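Local coordinates for protein leucine aminopeptidase (Fimbriiglobus ruber, PDB 7D1B) that probably works as a zinc-dependent glutaminyl cyclase of the M28 peptidase family, closing N-terminal glutamine of peptides into pyroglutamate, at residues L231-A236 with D299-D304; A243-S248 with R275-A280; W260-W265 with G327-G332. One frame throughout, in Å; residues are numbered along the deposited sequence.

Contact 1. Residues L231-A236 with D299-D304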
ATOM      1  N   LEU A 231       5.000  -2.609   0.747  1.00 10.91           N
ATOM      2  CA  LEU A 231       3.560  -2.504   0.917  1.00 10.65           C
ATOM      3  C   LEU A 231       3.276  -1.631   2.130  1.00 11.04           C
ATOM      4  O   LEU A 231       3.877  -1.816   3.191  1.00 12.22           O
ATOM      5  CB  LEU A 231       2.980  -3.903   1.134  1.00 11.67           C
ATOM      6  CG  LEU A 231       1.503  -3.931   1.512  1.00 11.91           C
ATOM      7  CD1 LEU A 231       0.622  -3.432   0.360  1.00 13.19           C
ATOM      8  CD2 LEU A 231       1.087  -5.335   1.917  1.00 13.49           C
ATOM      9  N   LEU A 232       2.384  -0.675   1.958  1.00 11.28           N
ATOM     10  CA  LEU A 232       1.950   0.201   3.046  1.00 12.00           C
ATOM     11  C   LEU A 232       0.582  -0.272   3.515  1.00 12.14           C
ATOM     12  O   LEU A 232      -0.349  -0.312   2.712  1.00 13.40           O
ATOM     13  CB  LEU A 232       1.798   1.612   2.495  1.00 12.72           C
ATOM     14  CG  LEU A 232       3.079   2.236   1.939  1.00 12.98           C
ATOM     15  CD1 LEU A 232       2.731   3.540   1.215  1.00 15.22           C
ATOM     16  CD2 LEU A 232       4.114   2.444   3.047  1.00 16.92           C
ATOM     17  N   ASP A 233       0.440  -0.595   4.802  1.00 11.91           N
ATOM     18  CA  ASP A 233      -0.867  -1.022   5.300  1.00 13.30           C
ATOM     19  C   ASP A 233      -0.963  -0.703   6.794  1.00 13.75           C
ATOM     20  O   ASP A 233      -0.063  -1.081   7.549  1.00 15.34           O
ATOM     21  CB  ASP A 233      -0.997  -2.541   5.106  1.00 16.35           C
ATOM     22  CG  ASP A 233      -2.449  -3.025   5.134  1.00 17.81           C
ATOM     23  OD1 ASP A 233      -3.389  -2.190   5.248  1.00 19.13           O
ATOM     24  OD2 ASP A 233      -2.688  -4.264   5.035  1.00 18.59           O
ATOM     25  N   LEU A 234      -2.019  -0.024   7.235  1.00 14.79           N
ATOM     26  CA  LEU A 234      -2.223   0.247   8.659  1.00 12.74           C
ATOM     27  C   LEU A 234      -0.992   0.913   9.273  1.00 12.07           C
ATOM     28  O   LEU A 234      -0.465   0.468  10.299  1.00 13.42           O
ATOM     29  CB  LEU A 234      -2.612  -1.006   9.446  1.00 13.32           C
ATOM     30  CG  LEU A 234      -3.689  -1.901   8.863  1.00 15.19           C
ATOM     31  CD1 LEU A 234      -3.850  -3.122   9.756  1.00 18.43           C
ATOM     32  CD2 LEU A 234      -4.995  -1.186   8.727  1.00 17.44           C
ATOM     33  N   PHE A 235      -0.550   2.014   8.652  1.00 12.16           N
ATOM     34  CA  PHE A 235       0.762   2.577   8.950  1.00 11.53           C
ATOM     35  C   PHE A 235       0.725   4.040   9.339  1.00 11.38           C
ATOM     36  O   PHE A 235       1.776   4.572   9.696  1.00 12.47           O
ATOM     37  CB  PHE A 235       1.690   2.454   7.721  1.00 12.02           C
ATOM     38  CG  PHE A 235       1.304   3.371   6.607  1.00 12.10           C
ATOM     39  CD1 PHE A 235       0.354   2.992   5.675  1.00 12.95           C
ATOM     40  CD2 PHE A 235       1.867   4.639   6.494  1.00 13.43           C
ATOM     41  CE1 PHE A 235      -0.071   3.866   4.683  1.00 13.67           C
ATOM     42  CE2 PHE A 235       1.454   5.518   5.498  1.00 13.48           C
ATOM     43  CZ  PHE A 235       0.492   5.121   4.583  1.00 13.31           C
ATOM     44  N   ALA A 236      -0.421   4.717   9.235  1.00 11.81           N
ATOM     45  CA  ALA A 236      -0.445   6.170   9.218  1.00 12.07           C
ATOM     46  C   ALA A 236      -1.016   6.785  10.483  1.00 11.70           C
ATOM     47  O   ALA A 236      -1.149   8.011  10.549  1.00 13.09           O
ATOM     48  CB  ALA A 236      -1.212   6.665   7.990  1.00 13.10           C
ATOM     49  N   ASP A 299       6.075  -5.635   4.322  1.00 11.50           N
ATOM     50  CA  ASP A 299       4.844  -4.994   4.777  1.00 11.42           C
ATOM     51  C   ASP A 299       5.195  -3.997   5.875  1.00 11.64           C
ATOM     52  O   ASP A 299       5.711  -4.385   6.929  1.00 13.94           O
ATOM     53  CB  ASP A 299       3.881  -6.065   5.292  1.00 13.04           C
ATOM     54  CG  ASP A 299       2.447  -5.592   5.391  1.00 13.67           C
ATOM     55  OD1 ASP A 299       2.140  -4.409   5.117  1.00 13.50           O
ATOM     56  OD2 ASP A 299       1.606  -6.474   5.736  1.00 14.85           O
ATOM     57  N   VAL A 300       4.954  -2.725   5.605  1.00 11.54           N
ATOM     58  CA  VAL A 300       5.138  -1.640   6.561  1.00 11.64           C
ATOM     59  C   VAL A 300       3.761  -1.440   7.188  1.00 11.79           C
ATOM     60  O   VAL A 300       2.847  -0.886   6.559  1.00 12.31           O
ATOM     61  CB  VAL A 300       5.682  -0.388   5.865  1.00 12.02           C
ATOM     62  CG1 VAL A 300       5.640   0.809   6.815  1.00 14.26           C
ATOM     63  CG2 VAL A 300       7.105  -0.659   5.407  1.00 13.12           C
ATOM     64  N   ILE A 301       3.612  -1.936   8.425  1.00 12.31           N
ATOM     65  CA  ILE A 301       2.307  -2.160   9.034  1.00 12.30           C
ATOM     66  C   ILE A 301       2.448  -2.084  10.544  1.00 11.65           C
ATOM     67  O   ILE A 301       3.453  -2.518  11.114  1.00 12.07           O
ATOM     68  CB  ILE A 301       1.744  -3.539   8.591  1.00 12.79           C
ATOM     69  CG1 ILE A 301       0.360  -3.828   9.197  1.00 13.84           C
ATOM     70  CG2 ILE A 301       2.729  -4.683   8.903  1.00 14.12           C
ATOM     71  CD1 ILE A 301      -0.361  -4.997   8.534  1.00 15.81           C
ATOM     72  N   ASP A 302       1.401  -1.582  11.206  1.00 11.90           N
ATOM     73  CA  ASP A 302       1.213  -1.790  12.638  1.00 11.86           C
ATOM     74  C   ASP A 302      -0.104  -2.545  12.778  1.00 12.73           C
ATOM     75  O   ASP A 302      -1.185  -1.943  12.762  1.00 13.52           O
ATOM     76  CB  ASP A 302       1.181  -0.477  13.409  1.00 12.82           C
ATOM     77  CG  ASP A 302       0.895  -0.667  14.882  1.00 12.41           C
ATOM     78  OD1 ASP A 302       0.755  -1.833  15.340  1.00 12.57           O
ATOM     79  OD2 ASP A 302       0.833   0.383  15.580  1.00 12.34           O
ATOM     80  N   PHE A 303      -0.012  -3.870  12.931  1.00 12.78           N
ATOM     81  CA  PHE A 303      -1.225  -4.666  12.924  1.00 14.14           C
ATOM     82  C   PHE A 303      -2.009  -4.520  14.217  1.00 15.32           C
ATOM     83  O   PHE A 303      -3.111  -5.061  14.306  1.00 19.21           O
ATOM     84  CB  PHE A 303      -0.859  -6.129  12.623  1.00 14.83           C
ATOM     85  CG  PHE A 303      -2.019  -6.999  12.155  1.00 15.26           C
ATOM     86  CD1 PHE A 303      -3.092  -6.498  11.408  1.00 16.98           C
ATOM     87  CD2 PHE A 303      -2.020  -8.346  12.478  1.00 17.88           C
ATOM     88  CE1 PHE A 303      -4.129  -7.339  10.988  1.00 18.36           C
ATOM     89  CE2 PHE A 303      -3.058  -9.181  12.061  1.00 20.14           C
ATOM     90  CZ  PHE A 303      -4.102  -8.676  11.317  1.00 19.13           C
ATOM     91  N   ASP A 304      -1.481  -3.798  15.207  1.00 13.88           N
ATOM     92  CA  ASP A 304      -2.233  -3.495  16.416  1.00 14.33           C
ATOM     93  C   ASP A 304      -3.035  -2.202  16.324  1.00 14.51           C
ATOM     94  O   ASP A 304      -3.617  -1.774  17.327  1.00 15.77           O
ATOM     95  CB  ASP A 304      -1.306  -3.496  17.633  1.00 14.54           C
ATOM     96  CG  ASP A 304      -0.730  -4.862  17.914  1.00 15.20           C
ATOM     97  OD1 ASP A 304      -1.466  -5.866  17.758  1.00 16.73           O
ATOM     98  OD2 ASP A 304       0.465  -4.936  18.269  1.00 15.81           O
TER

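Contact 2. Residues A243-S248 with R275-A280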
ATOM      1  N   ALA A 243       6.587  -2.557  13.261  1.00 13.38           N
ATOM      2  CA  ALA A 243       7.480  -3.626  13.667  1.00 12.71           C
ATOM      3  C   ALA A 243       7.692  -4.607  12.519  1.00 13.11           C
ATOM      4  O   ALA A 243       7.168  -4.445  11.418  1.00 14.65           O
ATOM      5  CB  ALA A 243       6.957  -4.299  14.946  1.00 13.77           C
ATOM      6  N   MET A 244       8.486  -5.637  12.782  1.00 12.88           N
ATOM      7  CA  MET A 244       8.942  -6.551  11.745  1.00 12.81           C
ATOM      8  C   MET A 244       8.104  -7.825  11.781  1.00 14.21           C
ATOM      9  O   MET A 244       8.111  -8.558  12.771  1.00 14.84           O
ATOM     10  CB  MET A 244      10.414  -6.859  11.977  1.00 13.73           C
ATOM     11  CG  MET A 244      11.265  -5.609  11.883  1.00 13.77           C
ATOM     12  SD  MET A 244      12.955  -5.944  12.388  1.00 14.33           S
ATOM     13  CE  MET A 244      13.776  -4.469  11.776  1.00 14.85           C
ATOM     14  N   GLU A 245       7.369  -8.090  10.709  1.00 17.90           N
ATOM     15  CA  GLU A 245       6.612  -9.342  10.704  1.00 19.78           C
ATOM     16  C   GLU A 245       7.290 -10.386   9.849  1.00 17.58           C
ATOM     17  O   GLU A 245       8.179 -10.085   9.051  1.00 15.11           O
ATOM     18  CB  GLU A 245       5.103  -9.253  10.434  1.00 19.05           C
ATOM     19  CG  GLU A 245       4.666  -8.870   9.016  1.00 17.03           C
ATOM     20  CD  GLU A 245       4.802  -9.995   7.981  1.00 13.90           C
ATOM     21  OE1 GLU A 245       5.368  -9.715   6.909  1.00 12.80           O
ATOM     22  OE2 GLU A 245       4.385 -11.149   8.241  1.00 15.18           O
ATOM     23  N   GLY A 246       6.893 -11.634  10.089  1.00 19.82           N
ATOM     24  CA  GLY A 246       7.714 -12.749   9.680  1.00 19.91           C
ATOM     25  C   GLY A 246       7.825 -12.934   8.183  1.00 16.20           C
ATOM     26  O   GLY A 246       8.888 -13.312   7.686  1.00 17.52           O
ATOM     27  N   TYR A 247       6.731 -12.741   7.435  1.00 14.35           N
ATOM     28  CA  TYR A 247       6.868 -12.968   5.999  1.00 14.15           C
ATOM     29  C   TYR A 247       7.833 -11.963   5.382  1.00 13.48           C
ATOM     30  O   TYR A 247       8.613 -12.310   4.487  1.00 13.94           O
ATOM     31  CB  TYR A 247       5.512 -12.930   5.308  1.00 13.96           C
ATOM     32  CG  TYR A 247       4.636 -14.091   5.683  1.00 15.64           C
ATOM     33  CD1 TYR A 247       4.912 -15.372   5.228  1.00 20.31           C
ATOM     34  CD2 TYR A 247       3.521 -13.902   6.478  1.00 16.38           C
ATOM     35  CE1 TYR A 247       4.086 -16.449   5.564  1.00 22.42           C
ATOM     36  CE2 TYR A 247       2.688 -14.962   6.819  1.00 19.65           C
ATOM     37  CZ  TYR A 247       2.988 -16.230   6.369  1.00 22.57           C
ATOM     38  OH  TYR A 247       2.173 -17.285   6.710  1.00 27.42           O
ATOM     39  N   SER A 248       7.803 -10.722   5.875  1.00 12.51           N
ATOM     40  CA  SER A 248       8.719  -9.680   5.415  1.00 12.76           C
ATOM     41  C   SER A 248      10.153 -10.018   5.783  1.00 11.97           C
ATOM     42  O   SER A 248      11.065  -9.897   4.958  1.00 12.41           O
ATOM     43  CB  SER A 248       8.344  -8.365   6.088  1.00 12.79           C
ATOM     44  OG  SER A 248       7.038  -7.954   5.719  1.00 12.68           O
ATOM     45  N   ARG A 275      10.025  -7.680  16.864  1.00 13.21           N
ATOM     46  CA  ARG A 275       9.350  -8.723  16.099  1.00 13.49           C
ATOM     47  C   ARG A 275       7.861  -8.752  16.417  1.00 13.76           C
ATOM     48  O   ARG A 275       7.472  -8.950  17.566  1.00 15.78           O
ATOM     49  CB  ARG A 275       9.954 -10.069  16.510  1.00 16.17           C
ATOM     50  CG  ARG A 275       9.366 -11.238  15.828  1.00 18.07           C
ATOM     51  CD  ARG A 275       9.886 -11.315  14.428  1.00 19.70           C
ATOM     52  NE  ARG A 275       9.433 -12.559  13.842  1.00 21.69           N
ATOM     53  CZ  ARG A 275       8.220 -12.739  13.339  1.00 21.68           C
ATOM     54  NH1 ARG A 275       7.360 -11.717  13.320  1.00 22.63           N
ATOM     55  NH2 ARG A 275       7.863 -13.941  12.872  1.00 23.46           N
ATOM     56  N   GLY A 276       7.030  -8.637  15.391  1.00 13.96           N
ATOM     57  CA  GLY A 276       5.629  -8.999  15.526  1.00 15.85           C
ATOM     58  C   GLY A 276       4.754  -7.967  16.221  1.00 14.24           C
ATOM     59  O   GLY A 276       5.176  -6.871  16.589  1.00 14.36           O
ATOM     60  N   PHE A 277       3.494  -8.379  16.417  1.00 14.77           N
ATOM     61  CA  PHE A 277       2.408  -7.559  16.948  1.00 14.88           C
ATOM     62  C   PHE A 277       1.626  -8.389  17.949  1.00 16.07           C
ATOM     63  O   PHE A 277       1.699  -9.620  17.949  1.00 17.60           O
ATOM     64  CB  PHE A 277       1.474  -7.111  15.816  1.00 15.31           C
ATOM     65  CG  PHE A 277       2.221  -6.425  14.705  1.00 13.63           C
ATOM     66  CD1 PHE A 277       2.607  -5.095  14.837  1.00 14.18           C
ATOM     67  CD2 PHE A 277       2.629  -7.124  13.577  1.00 14.31           C
ATOM     68  CE1 PHE A 277       3.357  -4.476  13.867  1.00 13.61           C
ATOM     69  CE2 PHE A 277       3.361  -6.491  12.588  1.00 14.01           C
ATOM     70  CZ  PHE A 277       3.733  -5.167  12.744  1.00 13.94           C
ATOM     71  N   ASP A 278       0.859  -7.713  18.808  1.00 15.65           N
ATOM     72  CA  ASP A 278      -0.032  -8.461  19.693  1.00 17.85           C
ATOM     73  C   ASP A 278      -1.035  -9.281  18.893  1.00 18.44           C
ATOM     74  O   ASP A 278      -1.367 -10.412  19.272  1.00 20.35           O
ATOM     75  CB  ASP A 278      -0.779  -7.514  20.629  1.00 20.59           C
ATOM     76  CG  ASP A 278       0.115  -6.900  21.681  1.00 25.34           C
ATOM     77  OD1 ASP A 278       1.221  -7.431  21.917  1.00 27.57           O
ATOM     78  OD2 ASP A 278      -0.310  -5.896  22.291  1.00 30.32           O
ATOM     79  N   ARG A 279      -1.539  -8.722  17.789  1.00 17.62           N
ATOM     80  CA  ARG A 279      -2.596  -9.390  17.036  1.00 19.41           C
ATOM     81  C   ARG A 279      -2.062 -10.603  16.277  1.00 19.80           C
ATOM     82  O   ARG A 279      -2.798 -11.576  16.073  1.00 23.42           O
ATOM     83  CB  ARG A 279      -3.248  -8.365  16.110  1.00 20.70           C
ATOM     84  CG  ARG A 279      -4.653  -8.629  15.608  1.00 25.25           C
ATOM     85  CD  ARG A 279      -5.215  -7.331  14.970  1.00 25.57           C
ATOM     86  NE  ARG A 279      -6.214  -6.658  15.801  1.00 26.36           N
ATOM     87  CZ  ARG A 279      -6.372  -5.338  15.913  1.00 23.99           C
ATOM     88  NH1 ARG A 279      -7.352  -4.868  16.675  1.00 28.48           N
ATOM     89  NH2 ARG A 279      -5.567  -4.482  15.301  1.00 21.43           N
ATOM     90  N   ALA A 280      -0.789 -10.579  15.884  1.00 18.37           N
ATOM     91  CA  ALA A 280      -0.199 -11.661  15.104  1.00 18.94           C
ATOM     92  C   ALA A 280       1.288 -11.396  14.943  1.00 18.11           C
ATOM     93  O   ALA A 280       1.727 -10.247  14.878  1.00 18.89           O
ATOM     94  CB  ALA A 280      -0.830 -11.761  13.708  1.00 20.88           C
TER

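Contact 3. Residues W260-W265 with G327-G332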
ATOM      1  N   TRP A 260      14.773   0.087   7.534  1.00 11.11           N
ATOM      2  CA  TRP A 260      14.922   0.480   8.928  1.00 11.20           C
ATOM      3  C   TRP A 260      16.193   1.305   9.143  1.00 10.93           C
ATOM      4  O   TRP A 260      16.210   2.200   9.998  1.00 11.87           O
ATOM      5  CB  TRP A 260      14.858  -0.746   9.854  1.00 11.54           C
ATOM      6  CG  TRP A 260      13.464  -1.096  10.346  1.00 11.72           C
ATOM      7  CD1 TRP A 260      13.035  -1.015  11.643  1.00 12.10           C
ATOM      8  CD2 TRP A 260      12.338  -1.587   9.582  1.00 11.25           C
ATOM      9  NE1 TRP A 260      11.719  -1.412  11.735  1.00 12.58           N
ATOM     10  CE2 TRP A 260      11.270  -1.770  10.492  1.00 12.11           C
ATOM     11  CE3 TRP A 260      12.135  -1.913   8.234  1.00 11.86           C
ATOM     12  CZ2 TRP A 260      10.015  -2.250  10.093  1.00 12.91           C
ATOM     13  CZ3 TRP A 260      10.882  -2.374   7.841  1.00 13.10           C
ATOM     14  CH2 TRP A 260       9.835  -2.541   8.768  1.00 13.34           C
ATOM     15  N   ARG A 261      17.248   1.073   8.345  1.00 11.51           N
ATOM     16  CA  ARG A 261      18.427   1.930   8.401  1.00 11.44           C
ATOM     17  C   ARG A 261      18.067   3.351   7.981  1.00 11.08           C
ATOM     18  O   ARG A 261      18.422   4.331   8.658  1.00 11.26           O
ATOM     19  CB  ARG A 261      19.527   1.336   7.506  1.00 12.30           C
ATOM     20  CG  ARG A 261      20.861   2.062   7.595  1.00 12.60           C
ATOM     21  CD  ARG A 261      21.907   1.454   6.670  1.00 13.57           C
ATOM     22  NE  ARG A 261      22.129   0.047   7.026  1.00 12.78           N
ATOM     23  CZ  ARG A 261      21.937  -1.005   6.222  1.00 13.41           C
ATOM     24  NH1 ARG A 261      21.600  -0.841   4.951  1.00 16.56           N
ATOM     25  NH2 ARG A 261      22.098  -2.232   6.709  1.00 13.87           N
ATOM     26  N   VAL A 262      17.361   3.490   6.855  1.00 11.35           N
ATOM     27  CA  VAL A 262      16.915   4.820   6.433  1.00 11.37           C
ATOM     28  C   VAL A 262      16.045   5.468   7.506  1.00 11.06           C
ATOM     29  O   VAL A 262      16.193   6.656   7.802  1.00 11.96           O
ATOM     30  CB  VAL A 262      16.204   4.748   5.069  1.00 11.71           C
ATOM     31  CG1 VAL A 262      15.521   6.062   4.738  1.00 13.04           C
ATOM     32  CG2 VAL A 262      17.192   4.383   3.973  1.00 12.71           C
ATOM     33  N   ALA A 263      15.115   4.700   8.107  1.00 10.82           N
ATOM     34  CA  ALA A 263      14.266   5.257   9.154  1.00 11.42           C
ATOM     35  C   ALA A 263      15.097   5.812  10.300  1.00 11.05           C
ATOM     36  O   ALA A 263      14.749   6.847  10.886  1.00 12.23           O
ATOM     37  CB  ALA A 263      13.289   4.204   9.663  1.00 12.34           C
ATOM     38  N   GLY A 264      16.183   5.119  10.661  1.00 11.81           N
ATOM     39  CA  GLY A 264      17.043   5.631  11.722  1.00 12.26           C
ATOM     40  C   GLY A 264      17.671   6.956  11.344  1.00 12.48           C
ATOM     41  O   GLY A 264      17.750   7.884  12.157  1.00 14.54           O
ATOM     42  N   TRP A 265      18.102   7.070  10.088  1.00 12.37           N
ATOM     43  CA  TRP A 265      18.720   8.306   9.617  1.00 13.47           C
ATOM     44  C   TRP A 265      17.733   9.457   9.464  1.00 13.86           C
ATOM     45  O   TRP A 265      18.106  10.607   9.667  1.00 16.59           O
ATOM     46  CB  TRP A 265      19.419   8.011   8.306  1.00 14.62           C
ATOM     47  CG  TRP A 265      20.686   7.218   8.469  1.00 15.11           C
ATOM     48  CD1 TRP A 265      21.523   7.209   9.557  1.00 17.11           C
ATOM     49  CD2 TRP A 265      21.276   6.349   7.503  1.00 14.06           C
ATOM     50  NE1 TRP A 265      22.601   6.389   9.317  1.00 17.53           N
ATOM     51  CE2 TRP A 265      22.480   5.854   8.060  1.00 15.27           C
ATOM     52  CE3 TRP A 265      20.905   5.927   6.226  1.00 14.70           C
ATOM     53  CZ2 TRP A 265      23.328   4.991   7.361  1.00 16.64           C
ATOM     54  CZ3 TRP A 265      21.755   5.073   5.526  1.00 16.44           C
ATOM     55  CH2 TRP A 265      22.953   4.613   6.102  1.00 16.43           C
ATOM     56  N   GLY A 327       6.779   8.506   4.171  1.00 10.94           N
ATOM     57  CA  GLY A 327       7.144   8.966   2.843  1.00 11.60           C
ATOM     58  C   GLY A 327       8.626   9.230   2.690  1.00 10.70           C
ATOM     59  O   GLY A 327       9.239   8.860   1.683  1.00 11.84           O
ATOM     60  N   ASN A 328       9.238   9.855   3.697  1.00 11.41           N
ATOM     61  CA  ASN A 328      10.666  10.122   3.622  1.00 11.70           C
ATOM     62  C   ASN A 328      11.474   8.843   3.691  1.00 11.35           C
ATOM     63  O   ASN A 328      12.512   8.750   3.038  1.00 11.48           O
ATOM     64  CB  ASN A 328      11.059  11.113   4.692  1.00 14.70           C
ATOM     65  CG  ASN A 328      10.834  12.544   4.236  1.00 15.57           C
ATOM     66  OD1 ASN A 328      11.137  12.900   3.082  1.00 17.60           O
ATOM     67  ND2 ASN A 328      10.382  13.380   5.132  1.00 19.04           N
ATOM     68  N   VAL A 329      11.017   7.843   4.448  1.00 10.96           N
ATOM     69  CA  VAL A 329      11.721   6.561   4.446  1.00 11.07           C
ATOM     70  C   VAL A 329      11.665   5.923   3.069  1.00 10.43           C
ATOM     71  O   VAL A 329      12.674   5.429   2.556  1.00 10.94           O
ATOM     72  CB  VAL A 329      11.168   5.645   5.553  1.00 12.11           C
ATOM     73  CG1 VAL A 329      11.737   4.236   5.422  1.00 12.59           C
ATOM     74  CG2 VAL A 329      11.493   6.245   6.910  1.00 12.76           C
ATOM     75  N   LEU A 330      10.485   5.934   2.441  1.00 10.63           N
ATOM     76  CA  LEU A 330      10.374   5.374   1.087  1.00 11.16           C
ATOM     77  C   LEU A 330      11.278   6.111   0.110  1.00 10.89           C
ATOM     78  O   LEU A 330      11.970   5.483  -0.701  1.00 11.25           O
ATOM     79  CB  LEU A 330       8.932   5.464   0.601  1.00 11.64           C
ATOM     80  CG  LEU A 330       7.922   4.592   1.335  1.00 12.69           C
ATOM     81  CD1 LEU A 330       6.513   4.985   0.926  1.00 14.25           C
ATOM     82  CD2 LEU A 330       8.184   3.123   1.026  1.00 14.96           C
ATOM     83  N   LEU A 331      11.289   7.453   0.168  1.00 10.88           N
ATOM     84  CA  LEU A 331      12.131   8.198  -0.768  1.00 11.04           C
ATOM     85  C   LEU A 331      13.611   7.955  -0.493  1.00 10.49           C
ATOM     86  O   LEU A 331      14.420   7.904  -1.434  1.00 11.68           O
ATOM     87  CB  LEU A 331      11.808   9.688  -0.709  1.00 11.76           C
ATOM     88  CG  LEU A 331      10.431  10.067  -1.246  1.00 12.38           C
ATOM     89  CD1 LEU A 331      10.229  11.563  -1.097  1.00 13.78           C
ATOM     90  CD2 LEU A 331      10.271   9.624  -2.701  1.00 14.18           C
ATOM     91  N   GLY A 332      13.993   7.780   0.778  1.00 10.86           N
ATOM     92  CA  GLY A 332      15.392   7.479   1.059  1.00 11.36           C
ATOM     93  C   GLY A 332      15.793   6.117   0.531  1.00 10.76           C
ATOM     94  O   GLY A 332      16.856   5.960  -0.076  1.00 12.08           O
TER

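Contact 1. Residues L231-A236 with D299-D304
Leu231 and Leu232 pair in parallel with Asp299 and Val300, joining strand 225-232 to the outermost strand 297-300 of the M28 sheet where its loops lead on to the zinc site. Two almost straight bonds set the register: Val300 N to Leu231 O at 2.8 Å, and Asp233 N to Val300 O at 3.0 Å. Beyond them Asp302 N meets Leu234 O at 2.9 Å from above the carbonyl plane, keeping the two loops together. Leu231 and Asp299 run side by side: Asp299 CG, anti to the backbone N (chi1 -162°), lies beside Leu231 CD2, which is 3.5 Å from Asp299 OD1. The same oxygen lies 3.7 Å from Asp233 CB. Leu234, close to the bound zinc, lays CB 4.1 Å from Ile301 CG1 and brings CD1 to the edge of the Phe303 ring. Its branched end suits both, and beta-branched Val300 suits the extended backbone. An alanine in place of Asp299 would probably leave Leu231 CD2 facing a gap and Asp285 without one of its acidic neighbours. Asp233 and Asp299 both bring carboxylates close to that of Asp285, a cluster of acids consistent with the carboxylic-acid hydrogen-bond network linked to glutaminyl cyclase activity in M28 enzymes.

Contact 2. Residues A243-S248 with R275-A280
Met244 and Arg275 form a one-residue parallel bridge, and just beyond it Glu245 is the N-cap of helix 246-251. Arg275 bends at chi2 (76°), turning CD back toward Met244 O. Farther out, one face of the guanidinium lies over Gly246 CA, 3.4 Å from Arg275 NH2. Glycine suits that place, since a CB there would run into NH2. Met244 O takes two donors: Gly276 N at 2.8 Å, from above the carbonyl plane, and Arg275 NH1 at a longer 3.3 Å, in that plane on a lone pair. Thr281 O at NH1 and a salt bridge from NH2 to Asp282 hold the guanidinium from beyond the pair. Gly276 has a positive phi (79°), which favours glycine. Past it the Phe277 ring reaches back to the strand, with CE1 3.8 Å from Ala243 CB and the CE2 edge 3.9 Å from Glu245 CB; alanine is small enough to sit against the ring. Glu245 bends at chi2, and its carboxylate serves the first turn of the helix. Glu245 OE2 accepts from Tyr247 N at 2.9 Å, while Glu245 OE1 takes Ser248 N from above its plane and Ser248 OG, at 2.7 Å, on the anti lone pair.

Contact 3. Residues W260-W265 with G327-G332
Val262 of helix 253-266 points its CB at helix 320-336 and carries much of a helix-helix packing in the M28 domain. The axes of the two short segments pass 8.8 Å apart at 121°. From CB the side chain forks. Val262 CG1, anti to the backbone N (chi1 170°), makes the closer contacts of the two branches, 3.6 Å from Val329 O and 3.9 Å from Gly332 CA, with Val329 CG1 at 4.3 Å. The other branch, Val262 CG2, lies 4.1 Å from Gly332 C. Gly332 suits the site because a CB there would point at this helix and collide with Val262 CG1. Next to the fork, Val329 answers from its own helix: Val329 CG2 rests 3.7 Å from Ala263 CA and 3.9 Å from Ala263 CB, and alanine lets the backbones come this near. Val329 also touches Leu259, Val266 and Phe271, so it sits in a wider apolar patch, while Leu330 on the same helix packs on strand 225-232. Every touching group across the pair is a carbon or a backbone carbonyl oxygen, so shape rather than polarity holds the two together, through small and branched residues that allow close approach without a directional bond.

How the contacts relate
Along the chain, 231-236 comes first, then 243-248, 260-265, 275-280, 299-304 and 327-332. Contact 1 closes a long loop, from the inner strand 225-232 to the edge strand 297-300, and contact 2 closes a shorter one within it, from strand 242-244 and helix 246-251 to the loop after strand 274-275. Contact 3 closes its own loop, from helix 253-266 to helix 320-336, and crosses both others. The three also touch. Asp304 and Phe303 of contact 1 bond to Asp278 and Arg279 of contact 2, Met244 packs on Trp260, and Leu232 meets Leu330, so the sheet, the segments between strands 225-232 and 297-300, and the C-terminal helix are tied together.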